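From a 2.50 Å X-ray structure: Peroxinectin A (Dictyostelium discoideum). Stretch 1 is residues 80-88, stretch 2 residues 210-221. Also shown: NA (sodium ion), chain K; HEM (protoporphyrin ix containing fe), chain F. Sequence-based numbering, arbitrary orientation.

Stretch 1, residues 80-88: IHNMALSKP
Stretch 2 (210-221) GERRGNENPGLL

Two segments distant in sequence can be held together without a single hydrogen bond between them when both converge on a cofactor, and residues 80-88 and 210-221 of this heme-containing peroxinectin illustrate the principle. The first segment opens with Ile80 in helical conformation (phi/psi -65/-34) and turns through His81 (-66/-8) and Asn82 (-91/0). The Ile80 carbonyl holds this turn, with its O accepting from Met83 N at 2.8 Å and from Ala84 N at 3.0 Å. Past Met83 (-133/-42) the chain extends, with Ala84 at -146/143 and Leu85 at -144/121, then Ser86 at -95/78, Lys87 at -71/123 and Pro88 at -77/154. The second segment passes from an extended Glu211 (-127/127) into a bend through Arg212 (-50/-49) and Arg213 (-91/39), closed by Gly214 N donating to Glu211 O at 3.0 Å. A helix begins at Pro218 and continues beyond the segment. Asn217 caps that helix, its OD1 accepting from Leu220 N at 2.8 Å. The backbones keep their distance: the nearest CA atoms, those of His81 and Glu211, are 7.1 Å apart, so the contacts across the gap all involve side chains, some of them meeting backbone O atoms. Together the segments bury 425 Å².

The largest areas covered belong to His81 and Arg213, which form a layered arrangement with Leu85. Arg213 (chi1 p, chi2 t, chi3 t) extends toward the first segment, placing its guanidinium between Leu85 and His81. Leu85 (t, p) covers one face, with CD1 3.3 Å from Arg213 CZ; over the opposite face, His81 CD2 approaches Arg213 NE to 3.2 Å. The plane of the guanidinium is thereby left to polar neighbors at its edge. Ala84 O lies 2.7 Å from Arg213 NH2, but the poor angle denies this short approach the status of a hydrogen bond. The heme carboxylate does better: its O1D accepts from Arg213 NH1 at 3.2 Å, with a weak second bond from Arg213 NH2 at 3.5 Å.

His81 (chi1 m, chi2 171°) points toward the second segment and is contacted by it over one face and at the edge. Arg213 CG sits 3.9 Å from the ring centroid and 20° off the normal, a CH-pi contact over the face, while Leu220 CD2 (t, p) reaches the ring edge 3.5 Å from His81 CE1. Glu211 CG packs 3.6 Å from His81 O. Within its own segment, Glu211 OE2 forms a salt bridge with Arg213 NE at 3.5 Å.

The cofactor completes the join. From the first segment, Ser86 OG (chi1 m) donates to heme O2D at 2.9 Å, so one propionate is engaged by both segments; from the second, Glu216 OE2 is covalently bonded to heme CMB at 1.5 Å. A further contact is made by Lys87, whose extended side chain (t, t, t, p) brings NZ over a face of the Arg212 guanidinium, 3.9 Å from Arg212 CZ, and these like charges lie close together without bonding.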

ATOM      1  N   ILE A  80      -2.219  -2.597  -0.415  1.00 52.46           N
ATOM      2  CA  ILE A  80      -1.236  -2.408  -1.478  1.00 52.51           C
ATOM      3  C   ILE A  80      -0.087  -3.394  -1.330  1.00 52.24           C
ATOM      4  O   ILE A  80       0.486  -3.845  -2.329  1.00 52.60           O
ATOM      5  CB  ILE A  80      -0.720  -0.953  -1.509  1.00 52.59           C
ATOM      6  CG1 ILE A  80       0.199  -0.749  -2.715  1.00 51.07           C
ATOM      7  CG2 ILE A  80       0.017  -0.600  -0.227  1.00 53.25           C
ATOM      8  CD1 ILE A  80      -0.535  -0.751  -4.042  1.00 51.65           C
ATOM      9  N   HIS A  81       0.278  -3.740  -0.097  1.00 53.16           N
ATOM     10  CA  HIS A  81       1.316  -4.741   0.105  1.00 55.86           C
ATOM     11  C   HIS A  81       0.895  -6.125  -0.378  1.00 56.69           C
ATOM     12  O   HIS A  81       1.735  -7.032  -0.408  1.00 56.22           O
ATOM     13  CB  HIS A  81       1.712  -4.791   1.581  1.00 55.14           C
ATOM     14  CG  HIS A  81       2.394  -3.549   2.064  1.00 54.27           C
ATOM     15  ND1 HIS A  81       2.662  -3.315   3.395  1.00 54.77           N
ATOM     16  CD2 HIS A  81       2.863  -2.471   1.391  1.00 54.74           C
ATOM     17  CE1 HIS A  81       3.265  -2.146   3.523  1.00 54.27           C
ATOM     18  NE2 HIS A  81       3.398  -1.613   2.322  1.00 53.89           N
ATOM     19  N   ASN A  82      -0.371  -6.308  -0.750  1.00 54.17           N
ATOM     20  CA  ASN A  82      -0.826  -7.523  -1.413  1.00 56.10           C
ATOM     21  C   ASN A  82      -0.746  -7.437  -2.931  1.00 55.93           C
ATOM     22  O   ASN A  82      -1.094  -8.412  -3.605  1.00 56.12           O
ATOM     23  CB  ASN A  82      -2.275  -7.839  -1.017  1.00 56.65           C
ATOM     24  CG  ASN A  82      -2.376  -8.620   0.277  1.00 57.35           C
ATOM     25  OD1 ASN A  82      -2.252  -9.845   0.284  1.00 58.15           O
ATOM     26  ND2 ASN A  82      -2.617  -7.916   1.376  1.00 56.31           N
ATOM     27  N   MET A  83      -0.296  -6.313  -3.486  1.00 57.45           N
ATOM     28  CA  MET A  83      -0.482  -6.074  -4.915  1.00 55.40           C
ATOM     29  C   MET A  83       0.762  -5.583  -5.644  1.00 54.95           C
ATOM     30  O   MET A  83       1.013  -6.027  -6.766  1.00 54.67           O
ATOM     31  CB  MET A  83      -1.623  -5.063  -5.108  1.00 53.38           C
ATOM     32  CG  MET A  83      -2.967  -5.542  -4.587  1.00 51.67           C
ATOM     33  SD  MET A  83      -4.293  -4.338  -4.809  1.00 46.20           S
ATOM     34  CE  MET A  83      -4.374  -4.250  -6.591  1.00 50.57           C
ATOM     35  N   ALA A  84       1.536  -4.672  -5.058  1.00 57.10           N
ATOM     36  CA  ALA A  84       2.593  -4.016  -5.819  1.00 57.71           C
ATOM     37  C   ALA A  84       3.800  -3.704  -4.946  1.00 56.58           C
ATOM     38  O   ALA A  84       3.658  -3.324  -3.782  1.00 56.60           O
ATOM     39  CB  ALA A  84       2.078  -2.721  -6.457  1.00 56.89           C
ATOM     40  N   LEU A  85       4.988  -3.854  -5.532  1.00 56.14           N
ATOM     41  CA  LEU A  85       6.230  -3.400  -4.917  1.00 58.49           C
ATOM     42  C   LEU A  85       7.145  -2.876  -6.012  1.00 57.50           C
ATOM     43  O   LEU A  85       7.495  -3.616  -6.935  1.00 57.53           O
ATOM     44  CB  LEU A  85       6.928  -4.523  -4.145  1.00 59.15           C
ATOM     45  CG  LEU A  85       8.278  -4.131  -3.535  1.00 57.90           C
ATOM     46  CD1 LEU A  85       8.081  -3.164  -2.380  1.00 57.50           C
ATOM     47  CD2 LEU A  85       9.058  -5.353  -3.091  1.00 58.42           C
ATOM     48  N   SER A  86       7.540  -1.609  -5.902  1.00 58.25           N
ATOM     49  CA  SER A  86       8.473  -1.003  -6.851  1.00 58.86           C
ATOM     50  C   SER A  86       9.880  -1.124  -6.275  1.00 58.79           C
ATOM     51  O   SER A  86      10.458  -0.177  -5.741  1.00 59.36           O
ATOM     52  CB  SER A  86       8.088   0.445  -7.124  1.00 57.86           C
ATOM     53  OG  SER A  86       6.803   0.519  -7.715  1.00 57.18           O
ATOM     54  N   LYS A  87      10.434  -2.323  -6.387  1.00 57.94           N
ATOM     55  CA  LYS A  87      11.729  -2.610  -5.779  1.00 60.26           C
ATOM     56  C   LYS A  87      12.832  -1.883  -6.541  1.00 59.45           C
ATOM     57  O   LYS A  87      12.962  -2.083  -7.755  1.00 59.24           O
ATOM     58  CB  LYS A  87      11.987  -4.113  -5.770  1.00 60.38           C
ATOM     59  CG  LYS A  87      13.159  -4.538  -4.888  1.00 60.81           C
ATOM     60  CD  LYS A  87      13.275  -6.058  -4.804  1.00 62.82           C
ATOM     61  CE  LYS A  87      14.497  -6.494  -4.005  1.00 63.08           C
ATOM     62  NZ  LYS A  87      14.411  -6.074  -2.577  1.00 63.54           N
ATOM     63  N   PRO A  88      13.639  -1.042  -5.894  1.00 59.22           N
ATOM     64  CA  PRO A  88      14.694  -0.327  -6.621  1.00 60.45           C
ATOM     65  C   PRO A  88      15.901  -1.193  -6.948  1.00 60.16           C
ATOM     66  O   PRO A  88      16.200  -2.178  -6.270  1.00 60.38           O
ATOM     67  CB  PRO A  88      15.092   0.799  -5.654  1.00 59.33           C
ATOM     68  CG  PRO A  88      14.020   0.855  -4.629  1.00 59.54           C
ATOM     69  CD  PRO A  88      13.488  -0.527  -4.524  1.00 59.46           C
ATOM     70  N   GLY A 210       5.127 -12.444   5.888  1.00 57.93           N
ATOM     71  CA  GLY A 210       5.222 -12.736   4.467  1.00 59.04           C
ATOM     72  C   GLY A 210       5.566 -11.552   3.584  1.00 59.12           C
ATOM     73  O   GLY A 210       5.779 -11.747   2.383  1.00 58.84           O
ATOM     74  N   GLU A 211       5.625 -10.342   4.135  1.00 61.67           N
ATOM     75  CA  GLU A 211       5.883  -9.140   3.352  1.00 60.93           C
ATOM     76  C   GLU A 211       7.044  -8.372   3.970  1.00 60.18           C
ATOM     77  O   GLU A 211       7.014  -8.057   5.164  1.00 59.41           O
ATOM     78  CB  GLU A 211       4.627  -8.266   3.280  1.00 59.75           C
ATOM     79  CG  GLU A 211       4.360  -7.675   1.901  1.00 60.66           C
ATOM     80  CD  GLU A 211       5.125  -6.391   1.666  1.00 59.42           C
ATOM     81  OE1 GLU A 211       5.268  -5.616   2.632  1.00 59.27           O
ATOM     82  OE2 GLU A 211       5.583  -6.157   0.526  1.00 58.05           O
ATOM     83  N   ARG A 212       8.056  -8.067   3.148  1.00 60.94           N
ATOM     84  CA  ARG A 212       9.298  -7.477   3.647  1.00 62.40           C
ATOM     85  C   ARG A 212       9.036  -6.271   4.542  1.00 60.82           C
ATOM     86  O   ARG A 212       9.591  -6.163   5.642  1.00 60.52           O
ATOM     87  CB  ARG A 212      10.192  -7.063   2.473  1.00 61.96           C
ATOM     88  CG  ARG A 212      10.655  -8.202   1.576  1.00 63.02           C
ATOM     89  CD  ARG A 212      11.519  -7.676   0.428  1.00 62.48           C
ATOM     90  NE  ARG A 212      12.811  -7.167   0.892  1.00 64.50           N
ATOM     91  CZ  ARG A 212      13.957  -7.846   0.869  1.00 64.43           C
ATOM     92  NH1 ARG A 212      14.007  -9.084   0.396  1.00 64.51           N
ATOM     93  NH2 ARG A 212      15.069  -7.278   1.319  1.00 65.16           N
ATOM     94  N   ARG A 213       8.206  -5.343   4.078  1.00 57.60           N
ATOM     95  CA  ARG A 213       7.943  -4.099   4.802  1.00 58.46           C
ATOM     96  C   ARG A 213       6.749  -4.223   5.739  1.00 56.71           C
ATOM     97  O   ARG A 213       5.954  -3.288   5.888  1.00 55.61           O
ATOM     98  CB  ARG A 213       7.750  -2.955   3.807  1.00 57.97           C
ATOM     99  CG  ARG A 213       6.712  -3.227   2.727  1.00 58.14           C
ATOM    100  CD  ARG A 213       6.697  -2.175   1.634  1.00 58.39           C
ATOM    101  NE  ARG A 213       5.951  -2.650   0.471  1.00 58.43           N
ATOM    102  CZ  ARG A 213       5.606  -1.897  -0.570  1.00 60.95           C
ATOM    103  NH1 ARG A 213       5.932  -0.605  -0.612  1.00 61.18           N
ATOM    104  NH2 ARG A 213       4.926  -2.438  -1.573  1.00 60.60           N
ATOM    105  N   GLY A 214       6.600  -5.376   6.395  1.00 58.31           N
ATOM    106  CA  GLY A 214       5.513  -5.546   7.341  1.00 57.59           C
ATOM    107  C   GLY A 214       5.740  -4.805   8.643  1.00 56.98           C
ATOM    108  O   GLY A 214       4.779  -4.433   9.323  1.00 56.55           O
ATOM    109  N   ASN A 215       7.000  -4.580   9.009  1.00 55.85           N
ATOM    110  CA  ASN A 215       7.321  -3.852  10.228  1.00 55.44           C
ATOM    111  C   ASN A 215       7.221  -2.340  10.068  1.00 56.88           C
ATOM    112  O   ASN A 215       7.505  -1.623  11.033  1.00 55.22           O
ATOM    113  CB  ASN A 215       8.734  -4.207  10.697  1.00 55.97           C
ATOM    114  CG  ASN A 215       8.875  -5.668  11.078  1.00 57.57           C
ATOM    115  OD1 ASN A 215       8.712  -6.038  12.241  1.00 55.24           O
ATOM    116  ND2 ASN A 215       9.185  -6.505  10.096  1.00 59.11           N
ATOM    117  N   GLU A 216       6.825  -1.845   8.889  1.00 58.53           N
ATOM    118  CA  GLU A 216       6.832  -0.405   8.635  1.00 56.48           C
ATOM    119  C   GLU A 216       6.200   0.363   9.791  1.00 55.90           C
ATOM    120  O   GLU A 216       6.772   1.342  10.283  1.00 57.54           O
ATOM    121  CB  GLU A 216       6.109  -0.098   7.321  1.00 57.67           C
ATOM    122  CG  GLU A 216       6.451   1.271   6.708  1.00 57.82           C
ATOM    123  CD  GLU A 216       5.572   2.411   7.212  1.00 57.48           C
ATOM    124  OE1 GLU A 216       4.763   2.191   8.136  1.00 57.85           O
ATOM    125  OE2 GLU A 216       5.691   3.535   6.673  1.00 60.23           O
ATOM    126  N   ASN A 217       5.027  -0.066  10.245  1.00 54.24           N
ATOM    127  CA  ASN A 217       4.403   0.561  11.400  1.00 55.29           C
ATOM    128  C   ASN A 217       3.635  -0.494  12.181  1.00 55.08           C
ATOM    129  O   ASN A 217       3.271  -1.540  11.631  1.00 54.67           O
ATOM    130  CB  ASN A 217       3.473   1.711  10.993  1.00 53.65           C
ATOM    131  CG  ASN A 217       2.252   1.239  10.240  1.00 52.82           C
ATOM    132  OD1 ASN A 217       1.242   0.880  10.843  1.00 53.91           O
ATOM    133  ND2 ASN A 217       2.332   1.248   8.914  1.00 52.12           N
ATOM    134  N   PRO A 218       3.369  -0.247  13.469  1.00 53.75           N
ATOM    135  CA  PRO A 218       2.696  -1.275  14.281  1.00 54.96           C
ATOM    136  C   PRO A 218       1.277  -1.562  13.832  1.00 54.00           C
ATOM    137  O   PRO A 218       0.876  -2.731  13.771  1.00 54.26           O
ATOM    138  CB  PRO A 218       2.732  -0.685  15.700  1.00 55.60           C
ATOM    139  CG  PRO A 218       3.743   0.438  15.645  1.00 55.74           C
ATOM    140  CD  PRO A 218       3.691   0.956  14.253  1.00 55.15           C
ATOM    141  N   GLY A 219       0.492  -0.528  13.530  1.00 54.19           N
ATOM    142  CA  GLY A 219      -0.854  -0.756  13.037  1.00 52.90           C
ATOM    143  C   GLY A 219      -0.888  -1.707  11.860  1.00 52.82           C
ATOM    144  O   GLY A 219      -1.849  -2.461  11.691  1.00 53.27           O
ATOM    145  N   LEU A 220       0.159  -1.688  11.032  1.00 51.09           N
ATOM    146  CA  LEU A 220       0.268  -2.656   9.948  1.00 51.24           C
ATOM    147  C   LEU A 220       0.571  -4.047  10.490  1.00 51.67           C
ATOM    148  O   LEU A 220      -0.008  -5.038  10.034  1.00 49.22           O
ATOM    149  CB  LEU A 220       1.351  -2.210   8.967  1.00 50.66           C
ATOM    150  CG  LEU A 220       1.588  -3.071   7.725  1.00 52.01           C
ATOM    151  CD1 LEU A 220       0.332  -3.150   6.872  1.00 51.02           C
ATOM    152  CD2 LEU A 220       2.754  -2.512   6.918  1.00 53.69           C
ATOM    153  N   LEU A 221       1.480  -4.137  11.463  1.00 52.03           N
ATOM    154  CA  LEU A 221       1.782  -5.422  12.082  1.00 52.44           C
ATOM    155  C   LEU A 221       0.574  -5.986  12.812  1.00 53.83           C
ATOM    156  O   LEU A 221       0.382  -7.206  12.844  1.00 53.00           O
ATOM    157  CB  LEU A 221       2.959  -5.274  13.047  1.00 53.90           C
ATOM    158  CG  LEU A 221       4.324  -5.649  12.475  1.00 55.04           C
ATOM    159  CD1 LEU A 221       5.441  -5.072  13.325  1.00 55.66           C
ATOM    160  CD2 LEU A 221       4.448  -7.161  12.389  1.00 55.93           C
TER
HETATM  161 NA    NA K 609      -0.100 -10.553  -4.224  1.00 57.05          NA
HETATM  162  CHA HEM F 604       4.866   3.253  -1.111  1.00 54.12           C
HETATM  163  CHB HEM F 604       5.633   4.415   3.519  1.00 50.11           C
HETATM  164  CHC HEM F 604       0.827   4.479   4.277  1.00 47.77           C
HETATM  165  CHD HEM F 604       0.076   3.554  -0.417  1.00 52.38           C
HETATM  166  C1A HEM F 604       5.481   3.622   0.059  1.00 52.15           C
HETATM  167  C2A HEM F 604       6.889   3.886   0.225  1.00 50.82           C
HETATM  168  C3A HEM F 604       7.110   4.210   1.501  1.00 49.41           C
HETATM  169  C4A HEM F 604       5.840   4.157   2.188  1.00 49.80           C
HETATM  170  CMA HEM F 604       8.464   4.571   2.151  1.00 45.54           C
HETATM  171  CAA HEM F 604       7.925   3.810  -0.909  1.00 51.66           C
HETATM  172  CBA HEM F 604       8.402   5.232  -1.165  1.00 52.61           C
HETATM  173  CGA HEM F 604       8.947   5.347  -2.564  1.00 54.79           C
HETATM  174  O1A HEM F 604       8.170   5.161  -3.536  1.00 54.82           O
HETATM  175  O2A HEM F 604      10.161   5.638  -2.711  1.00 54.01           O
HETATM  176  C1B HEM F 604       4.400   4.510   4.119  1.00 49.24           C
HETATM  177  C2B HEM F 604       4.182   4.781   5.518  1.00 47.71           C
HETATM  178  C3B HEM F 604       2.857   4.795   5.737  1.00 48.25           C
HETATM  179  C4B HEM F 604       2.194   4.536   4.474  1.00 49.49           C
HETATM  180  CMB HEM F 604       5.341   4.993   6.513  1.00 43.14           C
HETATM  181  CAB HEM F 604       2.076   5.044   7.049  1.00 47.63           C
HETATM  182  CBB HEM F 604       2.668   5.367   8.204  1.00 48.58           C
HETATM  183  C1C HEM F 604       0.196   4.244   3.075  1.00 47.66           C
HETATM  184  C2C HEM F 604      -1.239   4.198   2.849  1.00 48.10           C
HETATM  185  C3C HEM F 604      -1.444   3.938   1.539  1.00 49.54           C
HETATM  186  C4C HEM F 604      -0.143   3.816   0.917  1.00 51.55           C
HETATM  187  CMC HEM F 604      -2.251   4.433   3.990  1.00 45.50           C
HETATM  188  CAC HEM F 604      -2.731   3.770   0.689  1.00 47.87           C
HETATM  189  CBC HEM F 604      -3.984   3.843   1.142  1.00 47.73           C
HETATM  190  C1D HEM F 604       1.303   3.349  -1.001  1.00 52.10           C
HETATM  191  C2D HEM F 604       1.533   2.920  -2.361  1.00 51.41           C
HETATM  192  C3D HEM F 604       2.854   2.850  -2.546  1.00 54.18           C
HETATM  193  C4D HEM F 604       3.507   3.211  -1.312  1.00 54.05           C
HETATM  194  CMD HEM F 604       0.423   2.637  -3.394  1.00 49.08           C
HETATM  195  CAD HEM F 604       3.607   2.423  -3.818  1.00 53.66           C
HETATM  196  CBD HEM F 604       3.560   0.898  -3.823  1.00 54.33           C
HETATM  197  CGD HEM F 604       4.816   0.314  -4.423  1.00 53.26           C
HETATM  198  O1D HEM F 604       5.815   0.158  -3.675  1.00 51.67           O
HETATM  199  O2D HEM F 604       4.831  -0.005  -5.638  1.00 51.47           O
HETATM  200  NA  HEM F 604       4.868   3.795   1.280  1.00 54.14           N
HETATM  201  NB  HEM F 604       3.169   4.366   3.509  1.00 54.65           N
HETATM  202  NC  HEM F 604       0.829   4.005   1.875  1.00 52.80           N
HETATM  203  ND  HEM F 604       2.529   3.515  -0.390  1.00 55.15           N
HETATM  204 FE   HEM F 604       2.844   3.880   1.546  1.00 61.91          FE